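Alpha-galactosidase (Lactobacillus brevis, PDB 3MI6) probably hydrolyses terminal, non-reducing alpha-D-galactose residues in alpha-D-galactosides, including galactose oligosaccharides, galactomannans and galactolipids. Local coordinates at residues E328-L333 against A542-T547; G360-V365 against F625-R630; E396-A401 against M407-W412; S577-D582 against K591-V596; L602-D607 against D617-Q622. One frame throughout, in Å; residues are numbered along the deposited sequence.

Interaction 1: E328-L333 against A542-T547; sequences EERPVL and APQAWT
Arg330 reaches across to Pro543 and Gln544, where the chain enters the weakly bonded strand 544-546. The contact ties the loop leading into the first strand of the TIM barrel, 333-335, to the start of the sixth. The arginine side chain bends at chi2 and chi3. This lays the guanidinium against the proline. Pro543 CG lies over one face, and Pro543 CB is 3.3 Å from Arg330 NH1. At the edge, in plane, Arg330 NH1 gives a weak hydrogen bond to Pro543 O at 3.1 Å, bent to 144°. NE makes another weak bond, nearly straight at 170°, back to Glu328 O. NH2 bonds weakly to Phe325 O. The Gln544 side chain runs past that of Arg330 in the opposite direction, with the amide nearly coplanar with the guanidinium (22°). Gln544 NE2 is held by Glu525. With an alanine at Arg330, Pro543 O would probably lose this donor and a gap would open beside the proline ring. Weak bonds to three backbone carbonyls are likely to ease the burial of the positive charge.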
# COMPACT_ATOMS: atom_id res chain seq x y z
N GLU D 328 14.57 -35.90 22.59
CA GLU D 328 15.95 -36.08 23.04
C GLU D 328 16.84 -34.91 22.59
O GLU D 328 16.87 -34.54 21.42
CB GLU D 328 16.51 -37.42 22.57
CG GLU D 328 17.86 -37.77 23.20
CD GLU D 328 18.41 -39.13 22.78
OE1 GLU D 328 19.10 -39.21 21.73
OE2 GLU D 328 18.16 -40.13 23.50
N GLU D 329 17.56 -34.33 23.54
CA GLU D 329 18.52 -33.30 23.20
C GLU D 329 19.47 -33.82 22.13
O GLU D 329 19.99 -34.93 22.21
CB GLU D 329 19.27 -32.83 24.45
CG GLU D 329 18.37 -32.09 25.43
CD GLU D 329 19.08 -31.59 26.68
OE1 GLU D 329 20.31 -31.40 26.65
OE2 GLU D 329 18.39 -31.38 27.69
N ARG D 330 19.69 -33.00 21.11
CA ARG D 330 20.61 -33.34 20.05
C ARG D 330 22.02 -32.85 20.28
O ARG D 330 22.25 -31.72 20.72
CB ARG D 330 20.05 -32.87 18.73
CG ARG D 330 18.99 -33.82 18.32
CD ARG D 330 17.86 -33.15 17.71
NE ARG D 330 16.60 -33.61 18.25
CZ ARG D 330 15.51 -33.68 17.52
NH1 ARG D 330 15.58 -33.36 16.24
NH2 ARG D 330 14.36 -34.06 18.05
N PRO D 331 22.99 -33.72 19.98
CA PRO D 331 24.37 -33.48 20.39
C PRO D 331 24.99 -32.27 19.66
O PRO D 331 24.54 -31.91 18.58
CB PRO D 331 25.06 -34.78 20.00
CG PRO D 331 24.31 -35.26 18.81
CD PRO D 331 22.87 -34.88 19.09
N VAL D 332 26.00 -31.65 20.25
CA VAL D 332 26.77 -30.64 19.54
C VAL D 332 27.79 -31.36 18.67
O VAL D 332 28.61 -32.13 19.16
CB VAL D 332 27.49 -29.70 20.51
CG1 VAL D 332 28.34 -28.70 19.75
CG2 VAL D 332 26.48 -28.99 21.37
N LEU D 333 27.73 -31.14 17.36
CA LEU D 333 28.58 -31.90 16.46
C LEU D 333 29.60 -31.02 15.78
O LEU D 333 29.49 -29.80 15.78
CB LEU D 333 27.73 -32.60 15.41
CG LEU D 333 26.97 -31.70 14.43
CD1 LEU D 333 27.86 -31.19 13.31
CD2 LEU D 333 25.79 -32.45 13.85
N ALA D 542 13.60 -38.71 10.08
CA ALA D 542 14.77 -37.93 10.48
C ALA D 542 14.31 -36.66 11.20
O ALA D 542 13.78 -35.75 10.57
CB ALA D 542 15.59 -37.56 9.26
N PRO D 543 14.54 -36.59 12.53
CA PRO D 543 13.93 -35.54 13.35
C PRO D 543 14.52 -34.16 13.07
O PRO D 543 13.99 -33.16 13.54
CB PRO D 543 14.30 -35.96 14.76
CG PRO D 543 15.62 -36.65 14.58
CD PRO D 543 15.47 -37.43 13.30
N GLN D 544 15.61 -34.10 12.31
CA GLN D 544 16.22 -32.80 12.02
C GLN D 544 16.76 -32.74 10.60
O GLN D 544 17.17 -33.76 10.05
CB GLN D 544 17.32 -32.48 13.03
CG GLN D 544 18.58 -33.30 12.88
CD GLN D 544 19.44 -33.17 14.10
OE1 GLN D 544 18.92 -33.06 15.22
NE2 GLN D 544 20.75 -33.17 13.92
N ALA D 545 16.76 -31.55 10.01
CA ALA D 545 17.27 -31.40 8.66
C ALA D 545 18.40 -30.38 8.64
O ALA D 545 18.47 -29.52 9.52
CB ALA D 545 16.15 -30.97 7.72
N TRP D 546 19.31 -30.50 7.67
CA TRP D 546 20.32 -29.48 7.43
C TRP D 546 19.63 -28.31 6.71
O TRP D 546 19.34 -28.39 5.52
CB TRP D 546 21.48 -30.05 6.60
CG TRP D 546 22.57 -29.05 6.32
CD1 TRP D 546 23.14 -28.77 5.11
CD2 TRP D 546 23.22 -28.19 7.27
NE1 TRP D 546 24.11 -27.80 5.25
CE2 TRP D 546 24.18 -27.43 6.56
CE3 TRP D 546 23.09 -28.00 8.65
CZ2 TRP D 546 24.99 -26.49 7.19
CZ3 TRP D 546 23.90 -27.07 9.27
CH2 TRP D 546 24.84 -26.33 8.54
N THR D 547 19.38 -27.23 7.44
CA THR D 547 18.43 -26.20 6.99
C THR D 547 18.82 -25.50 5.69
O THR D 547 17.99 -25.30 4.81
CB THR D 547 18.22 -25.16 8.09
OG1 THR D 547 18.18 -25.83 9.35
CG2 THR D 547 16.91 -24.39 7.87

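Interaction 2: G360-V365 against F625-R630; sequences GIEMFV and FYKCYR
Lys627 meets Gly360 and Glu362 because its CG stands anti to the carbonyl carbon (chi1 -71°) and the rest of the chain is extended. This carries NZ straight out from helix 613-628. Arg630 bends instead, at chi3 (-104°), which turns its guanidinium edge to the same glutamate. Glu362 comes from the opposite direction and meets both. Its carboxylate is nearly coplanar with the guanidinium, the planes 1° apart. A single nitrogen, Arg630 NH2, faces it, 2.6 Å from Glu362 OE1 in a salt bridge and 3.0 Å from Glu362 OE2. A looser salt bridge joins Glu362 OE2 to Lys627 NZ at 3.6 Å. Lys627 NZ also donates to Gly360 O at 2.6 Å, in the carbonyl plane and on a lone pair. Gly360 has positive phi and ends helix 346-358 in a Schellman motif. The ammonium charge is therefore likely to suit the negative end of that helix. The network has second partners. Glu362 OE1 accepts from Val332 N, and Arg630 binds Glu329 through NH1 and Arg330 O through NE. The contact lies near the surface, away from the predicted active site. It ties the link between helix 346-358 and barrel strand 363-366 to the last turn of helix 613-628 and the first of helix 630-635.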
# COMPACT_ATOMS: atom_id res chain seq x y z
N GLY D 360 34.70 -29.54 24.18
CA GLY D 360 33.48 -30.04 24.77
C GLY D 360 32.48 -30.52 23.74
O GLY D 360 31.33 -30.81 24.07
N ILE D 361 32.91 -30.58 22.48
CA ILE D 361 32.05 -31.05 21.40
C ILE D 361 31.72 -32.53 21.58
O ILE D 361 32.53 -33.28 22.13
CB ILE D 361 32.67 -30.72 20.02
CG1 ILE D 361 32.60 -29.20 19.79
CG2 ILE D 361 31.95 -31.44 18.90
CD1 ILE D 361 33.29 -28.74 18.56
N GLU D 362 30.54 -32.95 21.16
CA GLU D 362 30.00 -34.25 21.55
C GLU D 362 29.97 -35.32 20.47
O GLU D 362 29.70 -36.48 20.76
CB GLU D 362 28.60 -34.08 22.12
CG GLU D 362 28.62 -33.60 23.53
CD GLU D 362 27.28 -33.07 23.98
OE1 GLU D 362 26.46 -32.75 23.08
OE2 GLU D 362 27.05 -32.96 25.21
N MSE D 363 30.22 -34.92 19.23
CA MSE D 363 30.08 -35.84 18.10
C MSE D 363 30.87 -35.35 16.91
O MSE D 363 30.88 -34.16 16.61
CB MSE D 363 28.61 -36.01 17.71
CG MSE D 363 28.41 -36.74 16.40
SE MSE D 363 26.56 -36.73 15.77
CE MSE D 363 25.79 -38.03 16.99
N PHE D 364 31.54 -36.27 16.22
CA PHE D 364 32.26 -35.94 15.01
C PHE D 364 31.54 -36.57 13.84
O PHE D 364 31.12 -37.71 13.93
CB PHE D 364 33.71 -36.41 15.07
CG PHE D 364 34.49 -36.08 13.85
CD1 PHE D 364 34.32 -36.82 12.69
CD2 PHE D 364 35.37 -35.03 13.84
CE1 PHE D 364 35.02 -36.51 11.55
CE2 PHE D 364 36.07 -34.73 12.70
CZ PHE D 364 35.89 -35.46 11.55
N VAL D 365 31.39 -35.81 12.75
CA VAL D 365 30.71 -36.28 11.54
C VAL D 365 31.59 -36.20 10.29
O VAL D 365 31.78 -35.13 9.73
CB VAL D 365 29.45 -35.46 11.22
CG1 VAL D 365 28.73 -36.08 10.06
CG2 VAL D 365 28.53 -35.38 12.43
N PHE D 625 27.83 -22.80 27.20
CA PHE D 625 26.62 -22.01 27.26
C PHE D 625 25.46 -22.75 26.61
O PHE D 625 24.38 -22.85 27.19
CB PHE D 625 26.81 -20.66 26.56
CG PHE D 625 25.58 -19.81 26.57
CD1 PHE D 625 25.11 -19.26 27.75
CD2 PHE D 625 24.90 -19.54 25.40
CE1 PHE D 625 23.99 -18.48 27.76
CE2 PHE D 625 23.77 -18.75 25.41
CZ PHE D 625 23.32 -18.22 26.58
N TYR D 626 25.69 -23.26 25.41
CA TYR D 626 24.63 -23.92 24.68
C TYR D 626 24.14 -25.15 25.42
O TYR D 626 22.93 -25.39 25.49
CB TYR D 626 25.09 -24.31 23.28
CG TYR D 626 24.02 -24.97 22.45
CD1 TYR D 626 23.02 -24.21 21.86
CD2 TYR D 626 24.01 -26.35 22.26
CE1 TYR D 626 22.03 -24.81 21.08
CE2 TYR D 626 23.02 -26.96 21.49
CZ TYR D 626 22.04 -26.19 20.90
OH TYR D 626 21.07 -26.78 20.13
N LYS D 627 25.09 -25.92 25.96
CA LYS D 627 24.75 -27.14 26.71
C LYS D 627 23.91 -26.82 27.95
O LYS D 627 22.94 -27.52 28.24
CB LYS D 627 26.02 -27.88 27.13
CG LYS D 627 26.80 -28.58 26.01
CD LYS D 627 28.02 -29.29 26.60
CE LYS D 627 28.72 -30.16 25.59
NZ LYS D 627 29.83 -30.95 26.21
N CYS D 628 24.30 -25.77 28.67
CA CYS D 628 23.61 -25.31 29.88
C CYS D 628 22.14 -25.07 29.57
O CYS D 628 21.28 -25.37 30.37
CB CYS D 628 24.28 -24.02 30.39
SG CYS D 628 23.86 -23.34 32.08
N TYR D 629 21.86 -24.56 28.38
CA TYR D 629 20.51 -24.16 28.06
C TYR D 629 19.98 -24.92 26.87
O TYR D 629 19.16 -24.40 26.10
CB TYR D 629 20.45 -22.65 27.79
CG TYR D 629 20.69 -21.77 29.00
CD1 TYR D 629 19.69 -21.54 29.92
CD2 TYR D 629 21.93 -21.17 29.21
CE1 TYR D 629 19.90 -20.74 31.03
CE2 TYR D 629 22.14 -20.37 30.31
CZ TYR D 629 21.12 -20.16 31.22
OH TYR D 629 21.33 -19.36 32.33
N ARG D 630 20.44 -26.15 26.70
CA ARG D 630 20.09 -26.88 25.49
C ARG D 630 18.59 -27.17 25.40
O ARG D 630 18.00 -27.04 24.33
CB ARG D 630 20.91 -28.17 25.37
CG ARG D 630 21.00 -28.74 23.96
CD ARG D 630 21.15 -30.23 24.05
NE ARG D 630 22.50 -30.74 23.80
CZ ARG D 630 23.36 -31.10 24.74
NH1 ARG D 630 23.05 -30.99 26.02
NH2 ARG D 630 24.55 -31.57 24.39

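Interaction 3: E396-A401 against M407-W412; sequences EHFSQA and MKFGLW
Helix 394-404 packs on strand 408-413, the strand that follows it after a short turn. The backbones come nearest at Ser399 and Phe409, whose CA atoms are 6.2 Å apart. Phe409 points its CB toward the helix, with CG anti to the backbone N (chi1 -179°). Its ring is met by two neighbouring helix residues. Ser399 CB lies over one face in a CH-pi contact, 4.1 Å from the centroid of the Phe409 ring and 28° off its normal. Phe398 brings the CD2-CE2 side of its ring to Phe409 CE1 and CZ. The closest pair is Phe398 CE2 and Phe409 CE1, at 3.4 Å. The two side chains cross at about a right angle. They form an oblique aromatic pair, with ring planes 89° apart and centroids 5.4 Å apart. Helix and strand form the second half of a beta-alpha-beta crossover from strand 363-366, a repeating step of the TIM barrel. Val402 and Ile395 also cover Phe409. The contact across the two segments is therefore apolar and aromatic. The serine presents its methylene to the ring, while its hydroxyl lies among backbone carbonyls, Ala471 O and Glu396 O.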
# COMPACT_ATOMS: atom_id res chain seq x y z
N GLU D 396 36.10 -48.63 10.63
CA GLU D 396 35.95 -49.26 11.95
C GLU D 396 36.95 -48.73 12.97
O GLU D 396 36.61 -48.52 14.13
CB GLU D 396 36.08 -50.78 11.83
CG GLU D 396 36.85 -51.23 10.60
CD GLU D 396 35.98 -51.33 9.35
OE1 GLU D 396 35.40 -52.42 9.13
OE2 GLU D 396 35.87 -50.33 8.60
N HIS D 397 38.17 -48.51 12.51
CA HIS D 397 39.23 -47.99 13.37
C HIS D 397 38.96 -46.55 13.79
O HIS D 397 38.93 -46.23 14.98
CB HIS D 397 40.58 -48.10 12.67
CG HIS D 397 41.68 -47.35 13.37
ND1 HIS D 397 42.64 -46.63 12.69
CD2 HIS D 397 41.96 -47.21 14.69
CE1 HIS D 397 43.47 -46.08 13.56
NE2 HIS D 397 43.08 -46.41 14.78
N PHE D 398 38.76 -45.68 12.80
CA PHE D 398 38.58 -44.25 13.03
C PHE D 398 37.43 -43.94 13.98
O PHE D 398 37.48 -42.96 14.71
CB PHE D 398 38.38 -43.53 11.70
CG PHE D 398 38.09 -42.06 11.83
CD1 PHE D 398 38.99 -41.22 12.45
CD2 PHE D 398 36.93 -41.52 11.29
CE1 PHE D 398 38.73 -39.86 12.56
CE2 PHE D 398 36.67 -40.16 11.39
CZ PHE D 398 37.58 -39.33 12.02
N SER D 399 36.41 -44.78 13.96
CA SER D 399 35.27 -44.62 14.84
C SER D 399 35.63 -45.13 16.22
O SER D 399 35.20 -44.59 17.23
CB SER D 399 34.05 -45.37 14.31
OG SER D 399 34.08 -46.72 14.71
N GLN D 400 36.43 -46.19 16.26
CA GLN D 400 36.90 -46.72 17.52
C GLN D 400 37.64 -45.62 18.26
O GLN D 400 37.43 -45.40 19.44
CB GLN D 400 37.81 -47.93 17.29
CG GLN D 400 38.09 -48.78 18.52
CD GLN D 400 38.56 -50.19 18.16
OE1 GLN D 400 39.43 -50.76 18.82
NE2 GLN D 400 37.98 -50.74 17.09
N ALA D 401 38.51 -44.91 17.55
CA ALA D 401 39.20 -43.77 18.13
C ALA D 401 38.20 -42.74 18.65
O ALA D 401 38.23 -42.38 19.83
CB ALA D 401 40.13 -43.13 17.11
N MSE D 407 33.15 -39.71 22.52
CA MSE D 407 32.37 -38.98 21.54
C MSE D 407 31.51 -39.87 20.65
O MSE D 407 31.65 -41.08 20.64
CB MSE D 407 33.28 -38.13 20.68
CG MSE D 407 33.67 -36.83 21.34
SE MSE D 407 34.67 -35.74 20.07
CE MSE D 407 36.37 -36.65 20.15
N LYS D 408 30.61 -39.24 19.90
CA LYS D 408 29.74 -39.97 18.98
C LYS D 408 30.29 -39.84 17.58
O LYS D 408 31.05 -38.93 17.30
CB LYS D 408 28.32 -39.43 19.04
CG LYS D 408 27.55 -39.85 20.27
CD LYS D 408 26.22 -39.14 20.36
CE LYS D 408 25.33 -39.71 21.45
NZ LYS D 408 24.01 -39.02 21.46
N PHE D 409 29.91 -40.75 16.70
CA PHE D 409 30.44 -40.75 15.34
C PHE D 409 29.33 -40.82 14.32
O PHE D 409 28.39 -41.59 14.46
CB PHE D 409 31.41 -41.91 15.13
CG PHE D 409 32.01 -41.94 13.77
CD1 PHE D 409 32.92 -40.96 13.38
CD2 PHE D 409 31.67 -42.93 12.87
CE1 PHE D 409 33.47 -40.97 12.12
CE2 PHE D 409 32.22 -42.94 11.61
CZ PHE D 409 33.13 -41.96 11.24
N GLY D 410 29.46 -40.00 13.28
CA GLY D 410 28.47 -39.98 12.22
C GLY D 410 29.16 -39.86 10.89
O GLY D 410 30.30 -39.38 10.82
N LEU D 411 28.49 -40.31 9.83
CA LEU D 411 29.02 -40.16 8.48
C LEU D 411 27.95 -39.90 7.42
O LEU D 411 26.77 -40.08 7.66
CB LEU D 411 29.95 -41.33 8.08
CG LEU D 411 29.38 -42.68 7.60
CD1 LEU D 411 28.93 -42.56 6.18
CD2 LEU D 411 30.43 -43.78 7.69
N TRP D 412 28.42 -39.50 6.25
CA TRP D 412 27.63 -38.93 5.17
C TRP D 412 27.41 -39.94 4.04
O TRP D 412 28.35 -40.51 3.51
CB TRP D 412 28.40 -37.70 4.66
CG TRP D 412 27.84 -36.94 3.51
CD1 TRP D 412 27.24 -35.73 3.56
CD2 TRP D 412 27.90 -37.30 2.11
NE1 TRP D 412 26.89 -35.31 2.30
CE2 TRP D 412 27.29 -36.26 1.39
CE3 TRP D 412 28.40 -38.40 1.41
CZ2 TRP D 412 27.15 -36.29 -0.00
CZ3 TRP D 412 28.27 -38.43 0.03
CH2 TRP D 412 27.65 -37.38 -0.66

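Interaction 4: S577-D582 against K591-V596; sequences SAVPND and KTRGAV
Arg593 fills the closely packed side of this contact, against Ser577 and Val579. Its CG is anti to the carbonyl carbon (chi1 -49°), and a bend at chi3 (-61°) turns the guanidinium across the loop. Val579 lies over one face of that group. Val579 CB sits 3.7 Å from Arg593 NH1, and both methyls are nearly as close to the same nitrogen. The two side chains meet at a slant. The backbone of Ser577 approaches obliquely, with Ser577 O 2.7 Å from Arg593 NE. Ser577 CB points away from the helix, and OG bonds to Thr551 OG1. Helix 590-597 also packs on helix 553-566, where Ala553 touches Arg593.

The segments belong to one beta-alpha unit of the TIM barrel. The chain leaves strand 572-576 around Ser577, the loop crosses over the rim, and helix 590-597 returns along the outside. The side chain of Ser577 is about 10 Å from that of Asp549, the predicted proton donor, at the nearest approach.

Beyond Val579 the contact loosens. Val579 itself is partly exposed. The next peptide is cis. Pro580 CB points away from the helix, and the ring packs on Gly721 of a second subunit. The exposed ends of the segments, Asp582 in the loop and Lys591 on the helix, do not meet.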
# COMPACT_ATOMS: atom_id res chain seq x y z
N SER D 577 30.08 -21.38 11.09
CA SER D 577 31.03 -21.60 10.00
C SER D 577 32.16 -20.58 9.93
O SER D 577 32.21 -19.63 10.71
CB SER D 577 30.31 -21.67 8.65
OG SER D 577 29.83 -20.39 8.29
N ALA D 578 33.08 -20.79 9.01
CA ALA D 578 34.24 -19.92 8.91
C ALA D 578 33.93 -18.65 8.13
O ALA D 578 32.93 -18.56 7.41
CB ALA D 578 35.42 -20.67 8.28
N VAL D 579 34.82 -17.67 8.25
CA VAL D 579 34.59 -16.33 7.74
C VAL D 579 35.90 -15.83 7.06
O VAL D 579 37.00 -16.16 7.51
CB VAL D 579 34.10 -15.46 8.93
CG1 VAL D 579 35.19 -14.53 9.47
CG2 VAL D 579 32.81 -14.73 8.59
N PRO D 580 35.80 -15.10 5.93
CA PRO D 580 34.63 -14.70 5.14
C PRO D 580 33.94 -15.90 4.51
O PRO D 580 34.57 -16.66 3.79
CB PRO D 580 35.23 -13.84 4.02
CG PRO D 580 36.64 -14.25 3.93
CD PRO D 580 37.05 -14.60 5.33
N ASN D 581 32.65 -16.03 4.79
CA ASN D 581 31.79 -17.10 4.31
C ASN D 581 32.08 -17.53 2.88
O ASN D 581 32.20 -16.69 1.99
CB ASN D 581 30.33 -16.67 4.45
CG ASN D 581 29.38 -17.64 3.82
OD1 ASN D 581 29.02 -17.51 2.64
ND2 ASN D 581 28.96 -18.64 4.59
N ASP D 582 32.18 -18.85 2.68
CA ASP D 582 32.55 -19.42 1.37
C ASP D 582 31.43 -19.32 0.31
O ASP D 582 31.70 -19.34 -0.89
CB ASP D 582 32.99 -20.88 1.52
CG ASP D 582 34.04 -21.09 2.62
OD1 ASP D 582 34.65 -20.10 3.08
OD2 ASP D 582 34.24 -22.25 3.03
N LYS D 591 30.81 -14.21 17.74
CA LYS D 591 29.69 -14.10 18.68
C LYS D 591 28.34 -14.18 17.96
O LYS D 591 27.41 -14.83 18.44
CB LYS D 591 29.79 -12.80 19.48
CG LYS D 591 28.62 -12.52 20.41
CD LYS D 591 28.56 -11.04 20.81
CE LYS D 591 27.46 -10.82 21.86
NZ LYS D 591 27.19 -9.37 22.19
N THR D 592 28.22 -13.54 16.81
CA THR D 592 26.95 -13.55 16.10
C THR D 592 26.67 -14.90 15.43
O THR D 592 25.58 -15.45 15.59
CB THR D 592 26.88 -12.40 15.08
OG1 THR D 592 27.03 -11.14 15.77
CG2 THR D 592 25.55 -12.43 14.34
N ARG D 593 27.65 -15.43 14.69
CA ARG D 593 27.54 -16.77 14.10
C ARG D 593 27.10 -17.78 15.16
O ARG D 593 26.21 -18.61 14.90
CB ARG D 593 28.85 -17.24 13.44
CG ARG D 593 29.45 -16.23 12.51
CD ARG D 593 30.47 -16.81 11.57
NE ARG D 593 31.65 -17.42 12.20
CZ ARG D 593 32.77 -16.78 12.54
NH1 ARG D 593 32.87 -15.47 12.38
NH2 ARG D 593 33.77 -17.45 13.08
N GLY D 594 27.71 -17.71 16.33
CA GLY D 594 27.31 -18.55 17.45
C GLY D 594 25.85 -18.32 17.82
O GLY D 594 25.10 -19.29 18.00
N ALA D 595 25.45 -17.05 17.92
CA ALA D 595 24.16 -16.65 18.48
C ALA D 595 22.95 -16.91 17.58
O ALA D 595 21.85 -17.10 18.06
CB ALA D 595 24.19 -15.19 18.93
N VAL D 596 23.15 -16.91 16.27
CA VAL D 596 22.13 -17.36 15.33
C VAL D 596 22.01 -18.90 15.35
O VAL D 596 20.95 -19.45 15.14
CB VAL D 596 22.43 -16.89 13.89
CG1 VAL D 596 21.36 -17.34 12.93
CG2 VAL D 596 22.55 -15.37 13.83

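Interaction 5: L602-D607 against D617-Q622; sequences LGYELD and DQVKKQ
Tyr604 joins the last strand of the TIM barrel to the helix that follows it, touching Val619 and Gln622. Strand 601-604 runs into a loop, and helix 613-628 packs back on the outside of the barrel. Tyr604 also closes the barrel, since its backbone bonds to Leu333 and Asn335 of the first strand.

The polar part is one hydrogen bond. Tyr604 OH donates to Gln622 OE1 at 2.9 Å. The hydroxyl lies in the carbonyl plane, on a lone pair, approaching OE1 at 139° to its C=O bond. Seen from the tyrosine, OE1 sits at the ring edge, in plane. Ring and amide planes are turned 38° apart. The other end of the amide is held too, as Gln622 NE2 bonds to Leu590 O, so both ends fix its rotation. These groups are buried.

The apolar part is carried by Val619. Val619 CG1, anti to the backbone N (chi1 173°), is 3.8 Å from Tyr604 CE1 and approaches the ring obliquely. Leu590 packs on the same valine. Leu606 CD2, from the loop just after the strand, lies at the tyrosine ring's edge.

A phenylalanine at Tyr604 would probably keep the contact with Val619 but leave the buried Gln622 OE1 without its donor. The glutamine chain also touches the hydroxyl, with Gln622 CB 3.3 Å from Tyr604 OH.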
# COMPACT_ATOMS: atom_id res chain seq x y z
N LEU D 602 22.85 -26.78 17.36
CA LEU D 602 24.19 -26.22 17.22
C LEU D 602 25.21 -27.25 16.75
O LEU D 602 25.16 -28.41 17.14
CB LEU D 602 24.66 -25.57 18.54
CG LEU D 602 26.03 -24.89 18.52
CD1 LEU D 602 26.02 -23.73 17.55
CD2 LEU D 602 26.45 -24.43 19.91
N GLY D 603 26.13 -26.79 15.91
CA GLY D 603 27.12 -27.65 15.28
C GLY D 603 28.23 -26.77 14.77
O GLY D 603 28.05 -25.57 14.64
N TYR D 604 29.40 -27.35 14.51
CA TYR D 604 30.54 -26.58 14.04
C TYR D 604 31.07 -27.17 12.77
O TYR D 604 31.18 -28.38 12.65
CB TYR D 604 31.63 -26.47 15.12
CG TYR D 604 31.21 -25.58 16.24
CD1 TYR D 604 31.62 -24.26 16.29
CD2 TYR D 604 30.36 -26.05 17.23
CE1 TYR D 604 31.20 -23.41 17.32
CE2 TYR D 604 29.93 -25.22 18.25
CZ TYR D 604 30.36 -23.90 18.30
OH TYR D 604 29.94 -23.09 19.31
N GLU D 605 31.40 -26.31 11.82
CA GLU D 605 31.80 -26.76 10.50
C GLU D 605 33.02 -25.97 10.04
O GLU D 605 33.08 -25.49 8.91
CB GLU D 605 30.64 -26.59 9.51
CG GLU D 605 30.77 -27.45 8.25
CD GLU D 605 29.47 -27.57 7.46
OE1 GLU D 605 28.38 -27.63 8.08
OE2 GLU D 605 29.53 -27.62 6.21
N LEU D 606 33.98 -25.82 10.95
CA LEU D 606 35.20 -25.09 10.64
C LEU D 606 36.46 -25.80 11.15
O LEU D 606 36.40 -26.61 12.07
CB LEU D 606 35.14 -23.65 11.15
CG LEU D 606 35.34 -23.17 12.58
CD1 LEU D 606 34.97 -21.71 12.61
CD2 LEU D 606 34.49 -23.92 13.55
N ASP D 607 37.59 -25.50 10.51
CA ASP D 607 38.84 -26.13 10.88
C ASP D 607 39.35 -25.53 12.17
O ASP D 607 40.12 -24.58 12.15
CB ASP D 607 39.87 -25.93 9.78
CG ASP D 607 41.07 -26.82 9.96
OD1 ASP D 607 41.14 -27.48 11.01
OD2 ASP D 607 41.92 -26.87 9.05
N ASP D 617 38.95 -20.52 22.98
CA ASP D 617 38.28 -20.29 24.25
C ASP D 617 36.86 -19.76 24.07
O ASP D 617 35.96 -20.10 24.85
CB ASP D 617 39.07 -19.33 25.13
CG ASP D 617 38.37 -19.03 26.44
OD1 ASP D 617 38.30 -19.95 27.30
OD2 ASP D 617 37.87 -17.89 26.61
N GLN D 618 36.67 -18.93 23.06
CA GLN D 618 35.36 -18.38 22.75
C GLN D 618 34.41 -19.52 22.40
O GLN D 618 33.28 -19.59 22.89
CB GLN D 618 35.48 -17.41 21.59
CG GLN D 618 34.28 -16.51 21.39
CD GLN D 618 34.59 -15.33 20.48
OE1 GLN D 618 33.69 -14.57 20.12
NE2 GLN D 618 35.87 -15.16 20.12
N VAL D 619 34.89 -20.43 21.57
CA VAL D 619 34.10 -21.57 21.15
C VAL D 619 33.76 -22.48 22.33
O VAL D 619 32.62 -22.84 22.52
CB VAL D 619 34.81 -22.36 20.07
CG1 VAL D 619 34.04 -23.62 19.77
CG2 VAL D 619 34.92 -21.51 18.83
N LYS D 620 34.77 -22.83 23.11
CA LYS D 620 34.57 -23.64 24.32
C LYS D 620 33.43 -23.06 25.15
O LYS D 620 32.66 -23.80 25.76
CB LYS D 620 35.86 -23.69 25.14
CG LYS D 620 35.89 -24.68 26.29
CD LYS D 620 37.34 -24.81 26.78
CE LYS D 620 37.60 -26.09 27.60
NZ LYS D 620 37.24 -25.93 29.04
N LYS D 621 33.32 -21.73 25.17
CA LYS D 621 32.33 -21.10 26.03
C LYS D 621 30.95 -21.12 25.39
O LYS D 621 29.95 -21.33 26.09
CB LYS D 621 32.75 -19.68 26.44
CG LYS D 621 34.00 -19.65 27.31
CD LYS D 621 34.23 -18.29 27.95
CE LYS D 621 35.44 -18.34 28.88
NZ LYS D 621 35.64 -17.06 29.63
N GLN D 622 30.90 -20.92 24.08
CA GLN D 622 29.65 -21.10 23.34
C GLN D 622 29.05 -22.49 23.60
O GLN D 622 27.84 -22.62 23.82
CB GLN D 622 29.87 -20.90 21.84
CG GLN D 622 30.32 -19.51 21.45
CD GLN D 622 30.30 -19.30 19.95
OE1 GLN D 622 30.27 -20.25 19.19
NE2 GLN D 622 30.30 -18.04 19.51

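All five contacts lie in the TIM-barrel domain, and interactions 1, 2, 3 and 5 reach its parallel sheet. Interactions 2 and 5 share helix 613-628, their centres about 9 Å apart. Interactions 1 and 2 touch, with centres about 11 Å apart, and their segments alternate along the chain. Interaction 1 meets interaction 5 where the first and eighth strands pair. Interaction 4 lies about 10 Å from interaction 5, centre to centre, and precedes it. Interaction 3 is nested inside the loops closed by interactions 1 and 2, and interactions 4 and 5 inside that of interaction 2. Local beta-alpha steps (3, 4, 5) are thus combined with long-range contacts (1, 2) joining early and late parts of the barrel.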